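Local structure of Non-ribosomal peptide synthetase (Streptomyces halstedii, 3WV4) at residues A227-H232 with M311-A316; D325-A330 with A334-M339. The protein is a non-ribosomal peptide synthetase whose modelled part has the fold of an AMP-binding enzyme of the ANL superfamily. All coordinates share one frame; numbering follows the deposited sequence.

Contact 1 (A227-H232 with M311-A316)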
loop_
_atom_site.group_PDB
_atom_site.type_symbol
_atom_site.label_atom_id
_atom_site.label_comp_id
_atom_site.label_asym_id
_atom_site.label_seq_id
_atom_site.Cartn_x
_atom_site.Cartn_y
_atom_site.Cartn_z
ATOM N N ALA A 227 -10.772 9.700 2.254
ATOM C CA ALA A 227 -11.993 10.575 2.216
ATOM C C ALA A 227 -13.231 9.704 2.058
ATOM O O ALA A 227 -14.312 10.068 2.485
ATOM C CB ALA A 227 -11.906 11.543 1.058
ATOM N N VAL A 228 -13.110 8.559 1.386
ATOM C CA VAL A 228 -14.271 7.647 1.249
ATOM C C VAL A 228 -14.412 6.688 2.463
ATOM O O VAL A 228 -15.481 6.493 2.970
ATOM C CB VAL A 228 -14.270 6.803 -0.055
ATOM C CG1 VAL A 228 -15.614 6.141 -0.243
ATOM C CG2 VAL A 228 -13.980 7.611 -1.271
ATOM N N LEU A 229 -13.316 6.132 2.958
ATOM C CA LEU A 229 -13.367 5.095 3.959
ATOM C C LEU A 229 -13.396 5.620 5.377
ATOM O O LEU A 229 -13.968 4.995 6.238
ATOM C CB LEU A 229 -12.143 4.178 3.837
ATOM C CG LEU A 229 -12.029 3.315 2.567
ATOM C CD1 LEU A 229 -10.823 2.346 2.621
ATOM C CD2 LEU A 229 -13.338 2.556 2.314
ATOM N N GLY A 230 -12.745 6.742 5.628
ATOM C CA GLY A 230 -12.895 7.466 6.917
ATOM C C GLY A 230 -12.165 6.811 8.050
ATOM O O GLY A 230 -12.740 6.627 9.103
ATOM N N TYR A 231 -10.929 6.357 7.836
ATOM C CA TYR A 231 -10.116 5.920 8.985
ATOM C C TYR A 231 -9.930 7.144 9.878
ATOM O O TYR A 231 -9.939 8.247 9.392
ATOM C CB TYR A 231 -8.727 5.408 8.611
ATOM C CG TYR A 231 -8.645 4.038 7.966
ATOM C CD1 TYR A 231 -9.095 3.856 6.666
ATOM C CD2 TYR A 231 -8.005 2.962 8.572
ATOM C CE1 TYR A 231 -8.961 2.669 6.010
ATOM C CE2 TYR A 231 -7.883 1.709 7.894
ATOM C CZ TYR A 231 -8.346 1.584 6.596
ATOM O OH TYR A 231 -8.306 0.343 5.834
ATOM N N HIS A 232 -9.804 6.930 11.178
ATOM C CA HIS A 232 -9.557 8.033 12.115
ATOM C C HIS A 232 -8.606 7.571 13.227
ATOM O O HIS A 232 -8.227 6.390 13.298
ATOM C CB HIS A 232 -10.853 8.619 12.652
ATOM C CG HIS A 232 -11.735 7.624 13.318
ATOM N ND1 HIS A 232 -11.520 7.184 14.605
ATOM C CD2 HIS A 232 -12.838 6.969 12.874
ATOM C CE1 HIS A 232 -12.457 6.310 14.935
ATOM N NE2 HIS A 232 -13.260 6.147 13.896
ATOM N N MET A 311 -15.281 -2.225 9.964
ATOM C CA MET A 311 -15.179 -2.232 8.487
ATOM C C MET A 311 -14.219 -3.270 7.990
ATOM O O MET A 311 -13.152 -3.463 8.587
ATOM C CB MET A 311 -14.705 -0.875 7.946
ATOM C CG MET A 311 -14.921 -0.680 6.453
ATOM S SD MET A 311 -14.472 0.979 5.894
ATOM C CE MET A 311 -15.624 1.973 6.861
ATOM N N PHE A 312 -14.649 -3.969 6.945
ATOM C CA PHE A 312 -13.836 -4.803 6.123
ATOM C C PHE A 312 -13.723 -4.153 4.750
ATOM O O PHE A 312 -14.753 -3.771 4.164
ATOM C CB PHE A 312 -14.486 -6.159 5.894
ATOM C CG PHE A 312 -14.655 -6.940 7.135
ATOM C CD1 PHE A 312 -13.587 -7.626 7.690
ATOM C CD2 PHE A 312 -15.893 -6.975 7.789
ATOM C CE1 PHE A 312 -13.741 -8.344 8.869
ATOM C CE2 PHE A 312 -16.045 -7.689 8.986
ATOM C CZ PHE A 312 -14.952 -8.373 9.532
ATOM N N THR A 313 -12.501 -4.067 4.235
ATOM C CA THR A 313 -12.299 -3.502 2.933
ATOM C C THR A 313 -11.649 -4.556 2.019
ATOM O O THR A 313 -10.617 -5.116 2.337
ATOM C CB THR A 313 -11.480 -2.205 2.982
ATOM O OG1 THR A 313 -10.176 -2.432 3.461
ATOM C CG2 THR A 313 -12.093 -1.275 3.922
ATOM N N ASN A 314 -12.254 -4.746 0.863
ATOM C CA ASN A 314 -11.855 -5.774 -0.033
ATOM C C ASN A 314 -11.405 -5.121 -1.312
ATOM O O ASN A 314 -12.176 -4.393 -1.965
ATOM C CB ASN A 314 -13.005 -6.733 -0.320
ATOM C CG ASN A 314 -12.559 -7.919 -1.173
ATOM O OD1 ASN A 314 -11.757 -8.735 -0.734
ATOM N ND2 ASN A 314 -13.084 -8.024 -2.363
ATOM N N SER A 315 -10.134 -5.363 -1.638
ATOM C CA SER A 315 -9.621 -5.083 -2.964
ATOM C C SER A 315 -9.354 -6.488 -3.543
ATOM O O SER A 315 -10.061 -7.453 -3.210
ATOM C CB SER A 315 -8.392 -4.105 -2.922
ATOM O OG SER A 315 -7.434 -4.403 -1.910
ATOM N N ALA A 316 -8.375 -6.618 -4.417
ATOM C CA ALA A 316 -7.990 -7.937 -4.920
ATOM C C ALA A 316 -9.022 -8.585 -5.854
ATOM O O ALA A 316 -8.685 -8.816 -7.014
ATOM C CB ALA A 316 -7.634 -8.891 -3.776
#

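Contact 2 (D325-A330 with A334-M339)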
loop_
_atom_site.group_PDB
_atom_site.type_symbol
_atom_site.label_atom_id
_atom_site.label_comp_id
_atom_site.label_asym_id
_atom_site.label_seq_id
_atom_site.Cartn_x
_atom_site.Cartn_y
_atom_site.Cartn_z
ATOM N N ASP A 325 -22.544 -12.155 3.481
ATOM C CA ASP A 325 -23.620 -12.418 4.412
ATOM C C ASP A 325 -23.048 -12.960 5.704
ATOM O O ASP A 325 -23.459 -12.545 6.802
ATOM C CB ASP A 325 -24.630 -13.412 3.828
ATOM C CG ASP A 325 -25.460 -12.834 2.651
ATOM O OD1 ASP A 325 -25.519 -11.585 2.448
ATOM O OD2 ASP A 325 -26.035 -13.666 1.891
ATOM N N ALA A 326 -22.074 -13.853 5.577
ATOM C CA ALA A 326 -21.520 -14.514 6.739
ATOM C C ALA A 326 -20.774 -13.508 7.618
ATOM O O ALA A 326 -20.789 -13.601 8.839
ATOM C CB ALA A 326 -20.596 -15.597 6.292
ATOM N N LEU A 327 -20.120 -12.543 6.978
ATOM C CA LEU A 327 -19.372 -11.559 7.704
ATOM C C LEU A 327 -20.340 -10.666 8.456
ATOM O O LEU A 327 -20.074 -10.280 9.586
ATOM C CB LEU A 327 -18.581 -10.672 6.761
ATOM C CG LEU A 327 -17.245 -11.158 6.230
ATOM C CD1 LEU A 327 -16.841 -10.165 5.150
ATOM C CD2 LEU A 327 -16.162 -11.347 7.300
ATOM N N ARG A 328 -21.436 -10.314 7.798
ATOM C CA ARG A 328 -22.392 -9.399 8.406
ATOM C C ARG A 328 -23.086 -10.051 9.590
ATOM O O ARG A 328 -23.358 -9.400 10.596
ATOM C CB ARG A 328 -23.397 -8.910 7.395
ATOM C CG ARG A 328 -22.863 -7.771 6.572
ATOM C CD ARG A 328 -23.859 -7.370 5.508
ATOM N NE ARG A 328 -23.292 -6.312 4.685
ATOM C CZ ARG A 328 -23.479 -6.191 3.370
ATOM N NH1 ARG A 328 -24.199 -7.080 2.723
ATOM N NH2 ARG A 328 -22.940 -5.164 2.686
ATOM N N SER A 329 -23.321 -11.360 9.459
ATOM C CA SER A 329 -23.927 -12.127 10.505
ATOM C C SER A 329 -22.996 -12.246 11.739
ATOM O O SER A 329 -23.438 -12.082 12.860
ATOM C CB SER A 329 -24.313 -13.499 9.940
ATOM O OG SER A 329 -24.967 -14.292 10.890
ATOM N N ALA A 330 -21.714 -12.457 11.490
ATOM C CA ALA A 330 -20.711 -12.583 12.543
ATOM C C ALA A 330 -20.325 -11.240 13.152
ATOM O O ALA A 330 -20.106 -11.177 14.350
ATOM C CB ALA A 330 -19.474 -13.288 12.021
ATOM N N ALA A 334 -20.243 -4.163 11.273
ATOM C CA ALA A 334 -19.155 -3.932 10.401
ATOM C C ALA A 334 -19.692 -3.776 9.000
ATOM O O ALA A 334 -20.577 -4.504 8.608
ATOM C CB ALA A 334 -18.117 -5.072 10.482
ATOM N N GLN A 335 -19.140 -2.816 8.263
ATOM C CA GLN A 335 -19.512 -2.551 6.861
ATOM C C GLN A 335 -18.562 -3.276 5.943
ATOM O O GLN A 335 -17.410 -3.449 6.293
ATOM C CB GLN A 335 -19.443 -1.047 6.593
ATOM C CG GLN A 335 -20.512 -0.325 7.392
ATOM C CD GLN A 335 -20.368 1.173 7.377
ATOM O OE1 GLN A 335 -19.313 1.743 7.744
ATOM N NE2 GLN A 335 -21.450 1.831 7.083
ATOM N N VAL A 336 -19.059 -3.790 4.826
ATOM C CA VAL A 336 -18.274 -4.609 3.913
ATOM C C VAL A 336 -18.176 -3.879 2.604
ATOM O O VAL A 336 -19.169 -3.672 1.892
ATOM C CB VAL A 336 -18.939 -5.952 3.691
ATOM C CG1 VAL A 336 -18.154 -6.745 2.651
ATOM C CG2 VAL A 336 -19.052 -6.710 4.986
ATOM N N VAL A 337 -16.994 -3.358 2.348
ATOM C CA VAL A 337 -16.800 -2.286 1.394
ATOM C C VAL A 337 -16.115 -2.784 0.135
ATOM O O VAL A 337 -15.018 -3.329 0.236
ATOM C CB VAL A 337 -15.962 -1.163 2.015
ATOM C CG1 VAL A 337 -15.673 -0.110 0.985
ATOM C CG2 VAL A 337 -16.684 -0.592 3.247
ATOM N N ARG A 338 -16.769 -2.602 -1.023
ATOM C CA ARG A 338 -16.185 -3.046 -2.253
ATOM C C ARG A 338 -15.327 -1.983 -2.856
ATOM O O ARG A 338 -15.644 -0.790 -2.780
ATOM C CB ARG A 338 -17.260 -3.514 -3.243
ATOM C CG ARG A 338 -18.029 -4.807 -2.836
ATOM C CD ARG A 338 -19.522 -4.532 -2.511
ATOM N NE ARG A 338 -20.266 -3.990 -3.622
ATOM C CZ ARG A 338 -21.412 -3.306 -3.581
ATOM N NH1 ARG A 338 -22.017 -2.935 -2.467
ATOM N NH2 ARG A 338 -21.969 -2.976 -4.738
ATOM N N MET A 339 -14.246 -2.408 -3.502
ATOM C CA MET A 339 -13.286 -1.501 -4.122
ATOM C C MET A 339 -12.747 -2.141 -5.388
ATOM O O MET A 339 -12.749 -3.339 -5.504
ATOM C CB MET A 339 -12.112 -1.237 -3.163
ATOM C CG MET A 339 -12.603 -0.867 -1.761
ATOM S SD MET A 339 -11.366 -0.163 -0.716
ATOM C CE MET A 339 -10.336 -1.595 -0.546
#

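Contact 1 (A227-H232 with M311-A316)
Leu229, the last residue of helix 215-229, meets Met311 and Thr313 of strand 311-314 with its two methyl branches. CD2 of Leu229 lies 4.1 Å from SD of Met311, the two side chains crossing at about a right angle, and CD1 of Leu229 stands 4.1 Å from CG2 of Thr313. The same CD1 of Leu229 sits at the edge of the Tyr231 ring, in its plane, 3.9 Å from CE1 of Tyr231, while Lys251, Ile254 and Thr258 of helix 246-258 also touch Tyr231. Met311 holds CG anti to its backbone N (chi1 -165°) and turns only at chi3 (-61°); this last bend carries its methyl CE to 3.5 Å from the backbone O of Leu229, a carbon-oxygen contact at the end of the helix. Strand 311-314 runs parallel between strands 284-287 and 335-340; in it Met311 and Thr313, two residues apart and hence on the same face of the sheet, both point to the helix end. Val337 of strand 335-340 also touches Leu229 and extends this apolar patch. The helix stops at Gly230, whose positive phi turns the chain and whose O accepts a hydrogen bond from Arg310 NH2. The one polar approach between side chains is not a bond: OH of Tyr231 comes no nearer than 4.1 Å to OG1 of Thr313, too far for a hydrogen bond.

Contact 2 (D325-A330 with A334-M339)
Val336 is met from helix 321-330 by two consecutive side chains, Leu327 and Arg328, which reach different parts of it. With CG of Leu327 anti to the carbonyl carbon (chi1 -82°) and CD1 anti to CA, the branch is stretched out from the helix, and CD1 ends 4.1 Å from CG2 of Val336; the two side chains cross at about a right angle. On this apolar side Thr296 of helix 289-300 touches Leu327 as well. Arg328 leaves the helix with the same first torsion but stays extended from CG to NE (chi2 176°, chi3 -177°). Its aliphatic part passes Ala334, with CG 4.5 Å from that residue's backbone O, and carries the guanidinium obliquely across Val336. NH2 of Arg328 stops 4.2 Å from CB and 4.1 Å from the backbone O of Val336, not bonded to that carbonyl. Helix 321-330 is the connection of a beta-alpha-beta unit, and Val336 belongs to its second strand, 335-340. The charge of Arg328 is answered outside the two segments: NH2 forms a salt bridge to OE1 of Glu356, the same oxygen that accepts a hydrogen bond from the backbone N of Val336. One carboxylate oxygen thus fastens both the arginine and the strand, and its negative charge probably eases the nearness of Arg338, itself hydrogen-bonded from NH2 to Ser362 O, whose NH1 is 5.7 Å from NH2 of Arg328.

In the fold
Both segments of contact 1 come before those of contact 2 in the chain, and the centres of the two contacts are about 12 Å apart on the same side of the chain's centre. They share one mixed sheet, in which strands 311-314 and 335-340 are parallel neighbours; Phe312 N to Gln335 O and Phe312 O to Val337 N, each 2.9 Å, are probable hydrogen bonds joining them. Helix 321-330 connects these strands, so contact 2 lies within the beta-alpha-beta unit whose first strand serves contact 1. Contact 1 instead brings in helix 215-229 from much earlier in the sequence. Together they pack a helix remote in sequence and a neighbouring one against adjoining strands of the AMP-binding fold.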